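Local coordinates for protein serine protease inhibitor 1 (Coprinopsis cinerea, PDB 3VWC) that probably inhibits serine-type endopeptidases and folds as a beta-trefoil, at residues 69-74 with 120-125; 63-68 with 80-85; 107-112 with 136-141; 29-34 with 73-78. All coordinates share one frame; numbering follows the deposited sequence. Where two conformers were deposited one is given.

Interaction 1: residues 69-74 with 120-125; sequences GKLFAD and VEVRPL
Lys70 and Glu121 run alongside one another in the same direction from a single backbone bridge, with Lys70 CD 3.9 Å from Glu121 CG. Their aliphatic parts pack while the polar ends run on beyond them: Lys70 NZ stays 5.1 Å from Glu121 OE2, so any attraction is probably weak. Arg123 instead takes the carboxylate, gripping Glu121 OE1 side-on through NE and NH2, each at 2.7 Å, with that oxygen near the guanidinium plane. Leu71 and Val120 form a second side-by-side pair, where Leu71 CD2 meets Val120 CG1 at 3.8 Å. In this beta-trefoil the bridge links strand 70-73 of the large sheet to strand 121-123 of a separate two-stranded sheet; the N-to-C directions of the two short strands are 126° apart. Val122 approaches Leu71 differently, the two side chains crossing obliquely so that Val122 CG2, anti to the carbonyl carbon, lies against Leu71 CB. Leu71, Val120 and Val122 are buried and meet through methyl and methylene groups, which need no polar partner. Leu71 also packs on Trp108. Two backbone bonds flank the bridge: Val122 N donates to Gly69 O at 2.9 Å, and Leu71 N to Val120 O. Gly69 turns with a positive phi of 81°, easiest without a side chain.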
loop_
_atom_site.group_PDB
_atom_site.type_symbol
_atom_site.label_atom_id
_atom_site.label_comp_id
_atom_site.label_asym_id
_atom_site.label_seq_id
_atom_site.Cartn_x
_atom_site.Cartn_y
_atom_site.Cartn_z
ATOM N N GLY A 69 -1.279 -9.782 9.440
ATOM C CA GLY A 69 -0.049 -9.640 8.664
ATOM C C GLY A 69 -0.204 -9.317 7.194
ATOM O O GLY A 69 0.766 -9.353 6.448
ATOM N N LYS A 70 -1.439 -9.114 6.764
ATOM C CA LYS A 70 -1.737 -8.823 5.364
ATOM C C LYS A 70 -2.580 -7.608 5.199
ATOM O O LYS A 70 -3.305 -7.157 6.108
ATOM C CB LYS A 70 -2.440 -10.043 4.715
ATOM C CG LYS A 70 -1.690 -11.366 4.961
ATOM C CD LYS A 70 -0.462 -11.511 4.076
ATOM C CE LYS A 70 0.080 -12.948 4.114
ATOM N NZ LYS A 70 -0.782 -13.894 3.361
ATOM N N LEU A 71 -2.523 -7.077 3.980
ATOM C CA LEU A 71 -3.252 -5.827 3.654
ATOM C C LEU A 71 -4.569 -6.069 2.940
ATOM O O LEU A 71 -4.602 -6.780 1.925
ATOM C CB LEU A 71 -2.347 -4.925 2.798
ATOM C CG LEU A 71 -2.930 -3.566 2.477
ATOM C CD1 LEU A 71 -3.102 -2.717 3.744
ATOM C CD2 LEU A 71 -2.008 -2.842 1.475
ATOM N N PHE A 72 -5.677 -5.556 3.505
ATOM C CA PHE A 72 -7.014 -5.737 2.868
ATOM C C PHE A 72 -7.739 -4.423 2.697
ATOM O O PHE A 72 -7.479 -3.493 3.458
ATOM C CB PHE A 72 -7.921 -6.569 3.763
ATOM C CG PHE A 72 -7.452 -7.997 3.976
ATOM C CD1 PHE A 72 -8.080 -9.024 3.264
ATOM C CD2 PHE A 72 -6.591 -8.336 5.009
ATOM C CE1 PHE A 72 -7.727 -10.357 3.542
ATOM C CE2 PHE A 72 -6.243 -9.667 5.343
ATOM C CZ PHE A 72 -6.850 -10.701 4.612
ATOM N N ALA A 73 -8.659 -4.391 1.748
ATOM C CA ALA A 73 -9.714 -3.397 1.709
ATOM C C ALA A 73 -10.887 -3.810 2.599
ATOM O O ALA A 73 -11.322 -4.992 2.604
ATOM C CB ALA A 73 -10.131 -3.143 0.317
ATOM N N ASP A 74 -11.342 -2.861 3.425
ATOM C CA ASP A 74 -12.432 -3.121 4.399
ATOM C C ASP A 74 -13.753 -2.757 3.736
ATOM O O ASP A 74 -14.022 -1.591 3.431
ATOM C CB ASP A 74 -12.225 -2.330 5.703
ATOM C CG ASP A 74 -13.277 -2.629 6.789
ATOM O OD1 ASP A 74 -14.111 -3.549 6.604
ATOM O OD2 ASP A 74 -13.293 -1.846 7.787
ATOM N N VAL A 120 -0.320 -8.159 -0.680
ATOM C CA VAL A 120 0.622 -7.295 0.021
ATOM C C VAL A 120 0.601 -7.617 1.515
ATOM O O VAL A 120 -0.441 -7.929 2.096
ATOM C CB VAL A 120 0.224 -5.834 -0.248
ATOM C CG1 VAL A 120 1.119 -4.866 0.553
ATOM C CG2 VAL A 120 0.346 -5.519 -1.737
ATOM N N GLU A 121 1.795 -7.629 2.106
ATOM C CA GLU A 121 1.979 -7.974 3.508
ATOM C C GLU A 121 2.061 -6.693 4.343
ATOM O O GLU A 121 2.324 -5.635 3.809
ATOM C CB GLU A 121 3.218 -8.851 3.710
ATOM C CG GLU A 121 3.027 -10.124 2.870
ATOM C CD GLU A 121 4.116 -11.170 3.037
ATOM O OE1 GLU A 121 5.131 -10.903 3.709
ATOM O OE2 GLU A 121 3.943 -12.256 2.436
ATOM N N VAL A 122 1.830 -6.824 5.647
ATOM C CA VAL A 122 2.045 -5.732 6.590
ATOM C C VAL A 122 2.866 -6.213 7.751
ATOM O O VAL A 122 2.449 -7.077 8.507
ATOM C CB VAL A 122 0.717 -5.147 7.086
ATOM C CG1 VAL A 122 0.962 -3.930 7.970
ATOM C CG2 VAL A 122 -0.218 -4.782 5.916
ATOM N N ARG A 123 4.088 -5.690 7.863
ATOM C CA ARG A 123 5.118 -6.256 8.778
ATOM C C ARG A 123 5.960 -5.121 9.341
ATOM O O ARG A 123 6.118 -4.103 8.686
ATOM C CB ARG A 123 6.140 -7.102 7.973
ATOM C CG ARG A 123 5.634 -8.278 7.180
ATOM C CD ARG A 123 6.868 -9.106 6.811
ATOM N NE ARG A 123 6.813 -9.698 5.481
ATOM C CZ ARG A 123 7.894 -10.070 4.785
ATOM N NH1 ARG A 123 9.109 -9.914 5.296
ATOM N NH2 ARG A 123 7.769 -10.643 3.594
ATOM N N PRO A 124 6.686 -5.363 10.448
ATOM C CA PRO A 124 7.670 -4.336 10.834
ATOM C C PRO A 124 8.643 -4.067 9.683
ATOM O O PRO A 124 9.190 -5.018 9.122
ATOM C CB PRO A 124 8.443 -4.985 11.995
ATOM C CG PRO A 124 7.617 -6.116 12.456
ATOM C CD PRO A 124 6.689 -6.537 11.347
ATOM N N LEU A 125 8.935 -2.800 9.395
ATOM C CA LEU A 125 9.891 -2.508 8.321
ATOM C C LEU A 125 11.311 -2.636 8.805
ATOM O O LEU A 125 11.629 -2.273 9.973
ATOM C CB LEU A 125 9.692 -1.116 7.756
ATOM C CG LEU A 125 8.324 -0.840 7.098
ATOM C CD1 LEU A 125 8.427 0.434 6.295
ATOM C CD2 LEU A 125 7.940 -2.052 6.163
#

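Interaction 2: residues 63-68 with 80-85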
loop_
_atom_site.group_PDB
_atom_site.type_symbol
_atom_site.label_atom_id
_atom_site.label_comp_id
_atom_site.label_asym_id
_atom_site.label_seq_id
_atom_site.Cartn_x
_atom_site.Cartn_y
_atom_site.Cartn_z
ATOM N N PRO A 63 -11.406 1.631 2.339
ATOM C CA PRO A 63 -10.150 2.011 3.003
ATOM C C PRO A 63 -9.391 0.732 3.325
ATOM O O PRO A 63 -10.008 -0.297 3.593
ATOM C CB PRO A 63 -10.627 2.704 4.296
ATOM C CG PRO A 63 -11.975 2.070 4.605
ATOM C CD PRO A 63 -12.586 1.856 3.210
ATOM N N VAL A 64 -8.055 0.773 3.313
ATOM C CA VAL A 64 -7.276 -0.420 3.609
ATOM C C VAL A 64 -6.754 -0.479 5.031
ATOM O O VAL A 64 -6.559 0.571 5.700
ATOM C CB VAL A 64 -6.147 -0.637 2.563
ATOM C CG1 VAL A 64 -6.656 -0.613 1.153
ATOM C CG2 VAL A 64 -5.069 0.478 2.610
ATOM N N ALA A 65 -6.566 -1.689 5.536
ATOM C CA ALA A 65 -6.251 -1.935 6.901
ATOM C C ALA A 65 -5.543 -3.282 6.991
ATOM O O ALA A 65 -5.746 -4.151 6.115
ATOM C CB ALA A 65 -7.568 -1.932 7.726
ATOM N N PRO A 66 -4.751 -3.485 8.028
ATOM C CA PRO A 66 -3.969 -4.695 8.234
ATOM C C PRO A 66 -4.774 -5.724 9.005
ATOM O O PRO A 66 -5.589 -5.361 9.854
ATOM C CB PRO A 66 -2.772 -4.212 9.078
ATOM C CG PRO A 66 -3.352 -3.033 9.888
ATOM C CD PRO A 66 -4.396 -2.392 8.970
ATOM N N GLN A 67 -4.608 -6.997 8.666
ATOM C CA GLN A 67 -5.242 -8.061 9.431
ATOM C C GLN A 67 -4.393 -9.323 9.270
ATOM O O GLN A 67 -4.023 -9.686 8.165
ATOM C CB GLN A 67 -6.666 -8.270 8.930
ATOM C CG GLN A 67 -7.415 -9.405 9.614
ATOM C CD GLN A 67 -8.811 -9.538 9.092
ATOM O OE1 GLN A 67 -9.688 -8.764 9.478
ATOM N NE2 GLN A 67 -8.995 -10.385 8.075
ATOM N N GLU A 68 -3.918 -9.856 10.391
ATOM C CA GLU A 68 -3.086 -11.045 10.412
ATOM C C GLU A 68 -1.952 -10.921 9.413
ATOM O O GLU A 68 -1.707 -11.841 8.617
ATOM C CB GLU A 68 -3.910 -12.306 10.146
ATOM C CG GLU A 68 -4.887 -12.672 11.292
ATOM C CD GLU A 68 -5.603 -14.014 11.023
ATOM O OE1 GLU A 68 -6.332 -14.148 10.011
ATOM O OE2 GLU A 68 -5.364 -14.966 11.790
ATOM N N GLU A 80 -10.091 -2.395 12.192
ATOM C CA GLU A 80 -9.390 -1.401 12.967
ATOM C C GLU A 80 -8.098 -1.027 12.257
ATOM O O GLU A 80 -7.700 -1.646 11.252
ATOM C CB GLU A 80 -9.090 -1.932 14.372
ATOM C CG GLU A 80 -10.336 -2.002 15.288
ATOM C CD GLU A 80 -11.149 -0.680 15.331
ATOM O OE1 GLU A 80 -10.602 0.365 15.767
ATOM O OE2 GLU A 80 -12.352 -0.687 14.964
ATOM N N ASP A 81 -7.524 0.078 12.709
ATOM C CA ASP A 81 -6.194 0.482 12.267
ATOM C C ASP A 81 -6.140 0.914 10.805
ATOM O O ASP A 81 -5.226 0.509 10.074
ATOM C CB ASP A 81 -5.188 -0.619 12.568
ATOM C CG ASP A 81 -5.286 -1.129 13.988
ATOM O OD1 ASP A 81 -5.109 -0.342 14.940
ATOM O OD2 ASP A 81 -5.442 -2.344 14.166
ATOM N N LYS A 82 -7.000 1.861 10.435
ATOM C CA LYS A 82 -7.061 2.358 9.086
ATOM C C LYS A 82 -6.160 3.555 8.784
ATOM O O LYS A 82 -6.159 4.054 7.693
ATOM C CB LYS A 82 -8.505 2.743 8.715
ATOM C CG LYS A 82 -9.475 1.595 8.843
ATOM C CD LYS A 82 -10.791 1.930 8.163
ATOM C CE LYS A 82 -11.824 0.834 8.412
ATOM N NZ LYS A 82 -13.200 1.383 8.273
ATOM N N LYS A 83 -5.400 4.019 9.769
ATOM C CA LYS A 83 -4.560 5.204 9.562
ATOM C C LYS A 83 -3.114 4.790 9.254
ATOM O O LYS A 83 -2.579 3.889 9.868
ATOM C CB LYS A 83 -4.549 6.065 10.852
ATOM C CG LYS A 83 -5.774 6.960 11.038
ATOM C CD LYS A 83 -5.627 7.752 12.374
ATOM C CE LYS A 83 -6.754 8.758 12.585
ATOM N NZ LYS A 83 -6.386 9.888 13.516
ATOM N N TRP A 84 -2.548 5.437 8.239
ATOM C CA TRP A 84 -1.171 5.145 7.731
ATOM C C TRP A 84 -0.299 6.403 7.713
ATOM O O TRP A 84 -0.789 7.521 7.407
ATOM C CB TRP A 84 -1.266 4.620 6.286
ATOM C CG TRP A 84 -2.114 3.363 6.199
ATOM C CD1 TRP A 84 -3.458 3.309 5.983
ATOM C CD2 TRP A 84 -1.679 2.018 6.427
ATOM N NE1 TRP A 84 -3.886 1.995 6.016
ATOM C CE2 TRP A 84 -2.815 1.179 6.284
ATOM C CE3 TRP A 84 -0.426 1.432 6.713
ATOM C CZ2 TRP A 84 -2.759 -0.204 6.459
ATOM C CZ3 TRP A 84 -0.367 0.018 6.891
ATOM C CH2 TRP A 84 -1.540 -0.783 6.714
ATOM N N ILE A 85 0.975 6.176 8.016
ATOM C CA ILE A 85 2.013 7.213 7.954
ATOM C C ILE A 85 2.711 6.985 6.609
ATOM O O ILE A 85 3.255 5.882 6.329
ATOM C CB ILE A 85 2.989 7.061 9.138
ATOM C CG1 ILE A 85 2.248 7.167 10.487
ATOM C CG2 ILE A 85 4.175 8.089 9.051
ATOM C CD1 ILE A 85 1.502 8.457 10.731
HETATM O O HOH W 1 -6.640 3.284 5.095
HETATM O O HOH W 2 -5.395 -4.544 12.801
HETATM O O HOH W 3 -7.880 -4.194 10.545
#
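Lys82 runs past the 63-68 strand with its successive carbons meeting Val64, Ala65 and then Pro63. CB lies 4.2 Å from Val64 O. Its chi1 of -58° sets CG anti to the carbonyl carbon, where CG meets Ala65 CB, also at 4.2 Å. From there the chain is extended: CD packs 3.8 Å from Pro63 CG, CE follows at 4.0 Å from the same Pro63 CG, and NZ is also near Pro63 CG (3.9 Å) and makes a weak, long ion pair with Asp74 OD2. A lysine suits the place because its methylenes cover the proline ring and its ammonium reaches toward the carboxylate of Asp74. The contact joins strand 62-67 of the beta-trefoil to the turn leading into strand 84-88. Deeper in, the buried Trp84 presents its indole edge to the backbone: NE1 donates to Val64 O at 3.0 Å with an angle of 165°. The oxygen lies in the ring plane, although the donor sits well above the carbonyl plane. Trp84 CZ2 and Pro66 CD meet tip to tip at 3.7 Å. Water 1 bonds to both Val64 O and Lys82 O; water 2 links Pro66 O to Asp81 OD2, and water 3 links it to Glu80 O. Asp81 OD1 is bonded to Ser103 OG.

Interaction 3: residues 107-112 with 136-141; sequences GWVVPA and PATELF
Trp108 and Phe141 each carry CG anti to the carbonyl carbon; chi1 places that atom, and chi2 (11° for Trp108, 82° for Phe141) turns the rings. The indole sets its edge to the phenyl face in a T-shaped pair with planes at 84°: Trp108 CE3 stands over the centre of the Phe141 ring, 3.9 Å above its plane. Phe141 CE1 also touches Trp108 CB at 3.6 Å. At the phenyl edge lie Trp108 O and Val110 CG2, the latter 3.9 Å from Phe141 CE2. Large apolar rings and a branched valine suit this buried place. Farther along, Val110 N donates to Thr138 O at 2.8 Å, and the same oxygen receives a CA-H...O contact from Val109 CA. Thr138 sits in a 3-10 turn, and its CG2 lies 3.2 Å from Val110 O and also near Ala112. Val109 CG2 packs beside the aliphatic CG of Glu139, whose OE2 is bonded to Ile126 N. Water 4 completes the join by bonding to both Trp108 O and Glu139 O. The 3-10 turn 137-139 thus fastens strand 107-109, already paired with strand 121-123, to the entry of strand 141-145; Trp108 also meets Trp84 edge-to-face and packs on Val99 of strand 96-101.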
loop_
_atom_site.group_PDB
_atom_site.type_symbol
_atom_site.label_atom_id
_atom_site.label_comp_id
_atom_site.label_asym_id
_atom_site.label_seq_id
_atom_site.Cartn_x
_atom_site.Cartn_y
_atom_site.Cartn_z
ATOM N N GLY A 107 4.411 -1.981 8.366
ATOM C CA GLY A 107 4.279 -1.270 7.107
ATOM C C GLY A 107 4.038 -2.216 5.918
ATOM O O GLY A 107 4.211 -3.433 6.048
ATOM N N TRP A 108 3.734 -1.638 4.756
ATOM C CA TRP A 108 3.453 -2.437 3.568
ATOM C C TRP A 108 4.758 -3.109 3.128
ATOM O O TRP A 108 5.803 -2.422 2.975
ATOM C CB TRP A 108 2.929 -1.575 2.449
ATOM C CG TRP A 108 1.561 -0.951 2.613
ATOM C CD1 TRP A 108 0.791 -0.890 3.755
ATOM C CD2 TRP A 108 0.867 -0.277 1.602
ATOM N NE1 TRP A 108 -0.381 -0.234 3.479
ATOM C CE2 TRP A 108 -0.348 0.195 2.176
ATOM C CE3 TRP A 108 1.159 0.029 0.245
ATOM C CZ2 TRP A 108 -1.270 0.947 1.428
ATOM C CZ3 TRP A 108 0.211 0.768 -0.508
ATOM C CH2 TRP A 108 -0.998 1.201 0.095
ATOM N N VAL A 109 4.644 -4.375 2.748
ATOM C CA VAL A 109 5.786 -5.132 2.227
ATOM C C VAL A 109 5.341 -6.050 1.068
ATOM O O VAL A 109 4.347 -6.807 1.160
ATOM C CB VAL A 109 6.436 -6.035 3.320
ATOM C CG1 VAL A 109 7.578 -6.867 2.744
ATOM C CG2 VAL A 109 6.951 -5.171 4.474
ATOM N N VAL A 110 6.001 -5.914 -0.087
ATOM C CA VAL A 110 5.799 -6.872 -1.198
ATOM C C VAL A 110 7.059 -7.743 -1.207
ATOM O O VAL A 110 8.168 -7.229 -1.434
ATOM C CB VAL A 110 5.667 -6.113 -2.538
ATOM C CG1 VAL A 110 5.710 -7.122 -3.759
ATOM C CG2 VAL A 110 4.368 -5.376 -2.547
ATOM N N PRO A 111 6.933 -9.056 -0.901
ATOM C CA PRO A 111 8.156 -9.886 -0.910
ATOM C C PRO A 111 8.866 -9.867 -2.261
ATOM O O PRO A 111 8.238 -9.758 -3.334
ATOM C CB PRO A 111 7.637 -11.301 -0.620
ATOM C CG PRO A 111 6.280 -11.122 0.023
ATOM C CD PRO A 111 5.712 -9.839 -0.555
ATOM N N ALA A 112 10.181 -10.079 -2.214
ATOM C CA ALA A 112 10.975 -9.924 -3.451
ATOM C C ALA A 112 10.604 -10.944 -4.478
ATOM O O ALA A 112 10.680 -10.683 -5.700
ATOM C CB ALA A 112 12.460 -9.931 -3.152
ATOM N N PRO A 136 14.992 -1.781 1.632
ATOM C CA PRO A 136 14.850 -2.728 0.528
ATOM C C PRO A 136 13.647 -2.389 -0.363
ATOM O O PRO A 136 12.642 -1.819 0.114
ATOM C CB PRO A 136 14.625 -4.075 1.239
ATOM C CG PRO A 136 13.930 -3.647 2.537
ATOM C CD PRO A 136 14.605 -2.351 2.941
ATOM N N ALA A 137 13.704 -2.779 -1.641
ATOM C CA ALA A 137 12.638 -2.443 -2.557
ATOM C C ALA A 137 11.277 -3.013 -2.146
ATOM O O ALA A 137 10.213 -2.472 -2.580
ATOM C CB ALA A 137 12.986 -2.960 -3.987
ATOM N N THR A 138 11.333 -4.109 -1.376
ATOM C CA THR A 138 10.137 -4.763 -0.848
ATOM C C THR A 138 9.264 -3.814 -0.005
ATOM O O THR A 138 8.076 -4.081 0.204
ATOM C CB THR A 138 10.561 -5.904 0.046
ATOM O OG1 THR A 138 11.412 -5.325 1.047
ATOM C CG2 THR A 138 11.309 -6.967 -0.789
ATOM N N GLU A 139 9.820 -2.690 0.443
ATOM C CA GLU A 139 9.115 -1.794 1.372
ATOM C C GLU A 139 8.881 -0.423 0.762
ATOM O O GLU A 139 8.363 0.458 1.426
ATOM C CB GLU A 139 9.944 -1.631 2.670
ATOM C CG GLU A 139 10.208 -3.007 3.315
ATOM C CD GLU A 139 11.045 -2.920 4.569
ATOM O OE1 GLU A 139 11.791 -1.897 4.677
ATOM O OE2 GLU A 139 11.061 -3.882 5.350
ATOM N N LEU A 140 9.176 -0.291 -0.542
ATOM C CA LEU A 140 9.075 0.999 -1.248
ATOM C C LEU A 140 8.007 0.974 -2.342
ATOM O O LEU A 140 7.881 -0.024 -3.086
ATOM C CB LEU A 140 10.451 1.349 -1.850
ATOM C CG LEU A 140 11.548 1.517 -0.761
ATOM C CD1 LEU A 140 12.829 1.714 -1.555
ATOM C CD2 LEU A 140 11.283 2.739 0.151
ATOM N N PHE A 141 7.222 2.037 -2.402
ATOM C CA PHE A 141 6.142 2.170 -3.369
ATOM C C PHE A 141 6.259 3.512 -4.072
ATOM O O PHE A 141 6.477 4.518 -3.432
ATOM C CB PHE A 141 4.834 2.081 -2.582
ATOM C CG PHE A 141 4.675 0.758 -1.936
ATOM C CD1 PHE A 141 5.307 0.490 -0.720
ATOM C CD2 PHE A 141 4.154 -0.323 -2.635
ATOM C CE1 PHE A 141 5.290 -0.793 -0.152
ATOM C CE2 PHE A 141 4.107 -1.566 -2.058
ATOM C CZ PHE A 141 4.718 -1.835 -0.855
HETATM O O HOH W 4 6.232 0.470 3.238
#

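Interaction 4: residues 29-34 with 73-78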
loop_
_atom_site.group_PDB
_atom_site.type_symbol
_atom_site.label_atom_id
_atom_site.label_comp_id
_atom_site.label_asym_id
_atom_site.label_seq_id
_atom_site.Cartn_x
_atom_site.Cartn_y
_atom_site.Cartn_z
ATOM N N LEU A 29 -16.741 -9.551 2.613
ATOM C CA LEU A 29 -15.521 -9.973 3.259
ATOM C C LEU A 29 -14.376 -9.057 2.836
ATOM O O LEU A 29 -14.364 -8.545 1.724
ATOM C CB LEU A 29 -15.168 -11.426 2.887
ATOM C CG LEU A 29 -16.109 -12.510 3.424
ATOM C CD1 LEU A 29 -15.485 -13.873 3.154
ATOM C CD2 LEU A 29 -16.331 -12.323 4.907
ATOM N N PRO A 30 -13.420 -8.847 3.752
ATOM C CA PRO A 30 -12.272 -7.989 3.362
ATOM C C PRO A 30 -11.593 -8.519 2.101
ATOM O O PRO A 30 -11.439 -9.753 1.936
ATOM C CB PRO A 30 -11.327 -8.155 4.556
ATOM C CG PRO A 30 -12.260 -8.300 5.717
ATOM C CD PRO A 30 -13.348 -9.244 5.167
ATOM N N LYS A 31 -11.197 -7.619 1.225
ATOM C CA LYS A 31 -10.659 -8.013 -0.067
ATOM C C LYS A 31 -9.153 -7.834 -0.066
ATOM O O LYS A 31 -8.638 -6.782 0.391
ATOM C CB LYS A 31 -11.282 -7.201 -1.192
ATOM C CG LYS A 31 -12.821 -7.416 -1.328
ATOM C CD LYS A 31 -13.094 -8.799 -1.931
ATOM C CE LYS A 31 -14.624 -9.059 -1.934
ATOM N NZ LYS A 31 -15.125 -9.630 -0.620
ATOM N N ARG A 32 -8.425 -8.778 -0.663
ATOM C CA ARG A 32 -6.954 -8.688 -0.651
ATOM C C ARG A 32 -6.475 -7.556 -1.532
ATOM O O ARG A 32 -6.928 -7.381 -2.680
ATOM C CB ARG A 32 -6.326 -9.991 -1.140
ATOM C CG ARG A 32 -6.369 -11.132 -0.133
ATOM C CD ARG A 32 -5.758 -12.412 -0.782
ATOM N NE ARG A 32 -5.987 -13.585 0.051
ATOM C CZ ARG A 32 -5.298 -14.733 -0.004
ATOM N NH1 ARG A 32 -4.230 -14.902 -0.818
ATOM N NH2 ARG A 32 -5.624 -15.685 0.851
ATOM N N ILE A 33 -5.489 -6.832 -0.995
ATOM C CA ILE A 33 -4.717 -5.927 -1.818
ATOM C C ILE A 33 -3.528 -6.672 -2.367
ATOM O O ILE A 33 -2.859 -7.376 -1.644
ATOM C CB ILE A 33 -4.265 -4.658 -1.033
ATOM C CG1 ILE A 33 -5.475 -3.836 -0.524
ATOM C CG2 ILE A 33 -3.355 -3.801 -1.931
ATOM C CD1 ILE A 33 -6.430 -3.404 -1.593
ATOM N N ARG A 34 -3.371 -6.607 -3.683
ATOM C CA ARG A 34 -2.417 -7.497 -4.367
ATOM C C ARG A 34 -1.417 -6.734 -5.245
ATOM O O ARG A 34 -1.666 -5.600 -5.680
ATOM C CB ARG A 34 -3.150 -8.533 -5.217
ATOM C CG ARG A 34 -4.320 -9.231 -4.543
ATOM C CD ARG A 34 -5.123 -9.987 -5.619
ATOM N NE ARG A 34 -6.326 -10.589 -5.059
ATOM C CZ ARG A 34 -6.403 -11.852 -4.670
ATOM N NH1 ARG A 34 -5.321 -12.629 -4.702
ATOM N NH2 ARG A 34 -7.559 -12.354 -4.243
ATOM N N ALA A 73 -8.659 -4.391 1.748
ATOM C CA ALA A 73 -9.714 -3.397 1.709
ATOM C C ALA A 73 -10.887 -3.810 2.599
ATOM O O ALA A 73 -11.322 -4.992 2.604
ATOM C CB ALA A 73 -10.131 -3.143 0.317
ATOM N N ASP A 74 -11.342 -2.861 3.425
ATOM C CA ASP A 74 -12.432 -3.121 4.399
ATOM C C ASP A 74 -13.753 -2.757 3.736
ATOM O O ASP A 74 -14.022 -1.591 3.431
ATOM C CB ASP A 74 -12.225 -2.330 5.703
ATOM C CG ASP A 74 -13.277 -2.629 6.789
ATOM O OD1 ASP A 74 -14.111 -3.549 6.604
ATOM O OD2 ASP A 74 -13.293 -1.846 7.787
ATOM N N LEU A 75 -14.517 -3.786 3.403
ATOM C CA LEU A 75 -15.801 -3.599 2.775
ATOM C C LEU A 75 -16.903 -3.492 3.831
ATOM O O LEU A 75 -17.930 -2.917 3.547
ATOM C CB LEU A 75 -16.084 -4.728 1.749
ATOM C CG LEU A 75 -15.543 -4.443 0.336
ATOM C CD1 LEU A 75 -14.038 -4.227 0.347
ATOM C CD2 LEU A 75 -15.892 -5.582 -0.631
ATOM N N LEU A 76 -16.740 -4.158 4.981
ATOM C CA LEU A 76 -17.828 -4.239 5.996
ATOM C C LEU A 76 -17.862 -3.032 6.922
ATOM O O LEU A 76 -18.955 -2.612 7.378
ATOM C CB LEU A 76 -17.728 -5.540 6.823
ATOM C CG LEU A 76 -18.802 -5.747 7.902
ATOM C CD1 LEU A 76 -20.181 -5.891 7.248
ATOM C CD2 LEU A 76 -18.499 -6.932 8.818
ATOM N N GLY A 77 -16.665 -2.549 7.280
ATOM C CA GLY A 77 -16.489 -1.330 8.072
ATOM C C GLY A 77 -15.964 -1.603 9.453
ATOM O O GLY A 77 -15.794 -0.695 10.252
ATOM N N ASN A 78 -15.810 -2.877 9.798
ATOM C CA ASN A 78 -15.427 -3.206 11.159
ATOM C C ASN A 78 -13.916 -3.403 11.394
ATOM O O ASN A 78 -13.521 -3.895 12.450
ATOM C CB ASN A 78 -16.224 -4.436 11.645
ATOM C CG ASN A 78 -15.964 -5.676 10.794
ATOM O OD1 ASN A 78 -15.350 -5.592 9.719
ATOM N ND2 ASN A 78 -16.425 -6.838 11.275
#
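The peptide groups of Lys31 and Ala73 are the flat units that meet here, joined by two N-H...O bonds. Lys31 N lies in the carbonyl plane of Ala73, on a lone pair of its oxygen, at 3.0 Å from Ala73 O; Ala73 N returns a bond to Lys31 O at 2.7 Å, again in the carbonyl plane. Beside them, Pro30 CA sends a CA-H...O contact to Ala73 O; a proline can sit next to the bridge because it is the amide of Lys31 that does the donating. Together the two backbone bonds make an antiparallel hydrogen-bonded pair between strands 31-35 and 70-73, neighbours in the large sheet of the beta-trefoil. Lys31 and Ala73 share one face of that sheet, and the small Ala73 CB fits near Ile33 CD1, 4.2 Å away. Across the same region the side chains of Lys31 and Leu75 meet at about a right angle, with Lys31 CG 3.6 Å from Leu75 CD2. The lysine is bent at chi2 (-73°), which turns CD aside, and again at chi4 (-85°), which brings NZ to Leu29 O at 2.7 Å; NZ also donates to Ser27 O, so the ammonium of this buried residue is held by two backbone carbonyls. Past the bridge the chain turns through an Asx motif: in the conformer described, Asp74 OD1 accepts from Gly77 N at 2.8 Å, from above the carboxylate plane. Gly77, with phi 111°, takes a conformation that is easiest for a residue without a side chain.

How the interactions relate
Interactions 1, 2 and 4 all involve or adjoin strand 70-73. Interactions 1 and 4 share Ala73 and Asp74, while Phe72 O to Ala65 N and Asp74 N to Pro63 O, each 2.9 Å, tie that strand to the 63-68 segment of interaction 2. Ile33 of interaction 4 bonds through its backbone to both Leu71 and Val120 of interaction 1. Interaction 3 attaches through the two-stranded sheet: Glu121 N lies 2.8 Å from Val109 O, and Leu71 CD2 packs 3.5 Å from Trp108 CE2. Trp84 CZ3, 3.4 Å from Trp108 NE1, connects interactions 2 and 3. Interactions 3 and 4 do not touch; their centres are about 20 Å apart, on opposite sides of the chain's centre.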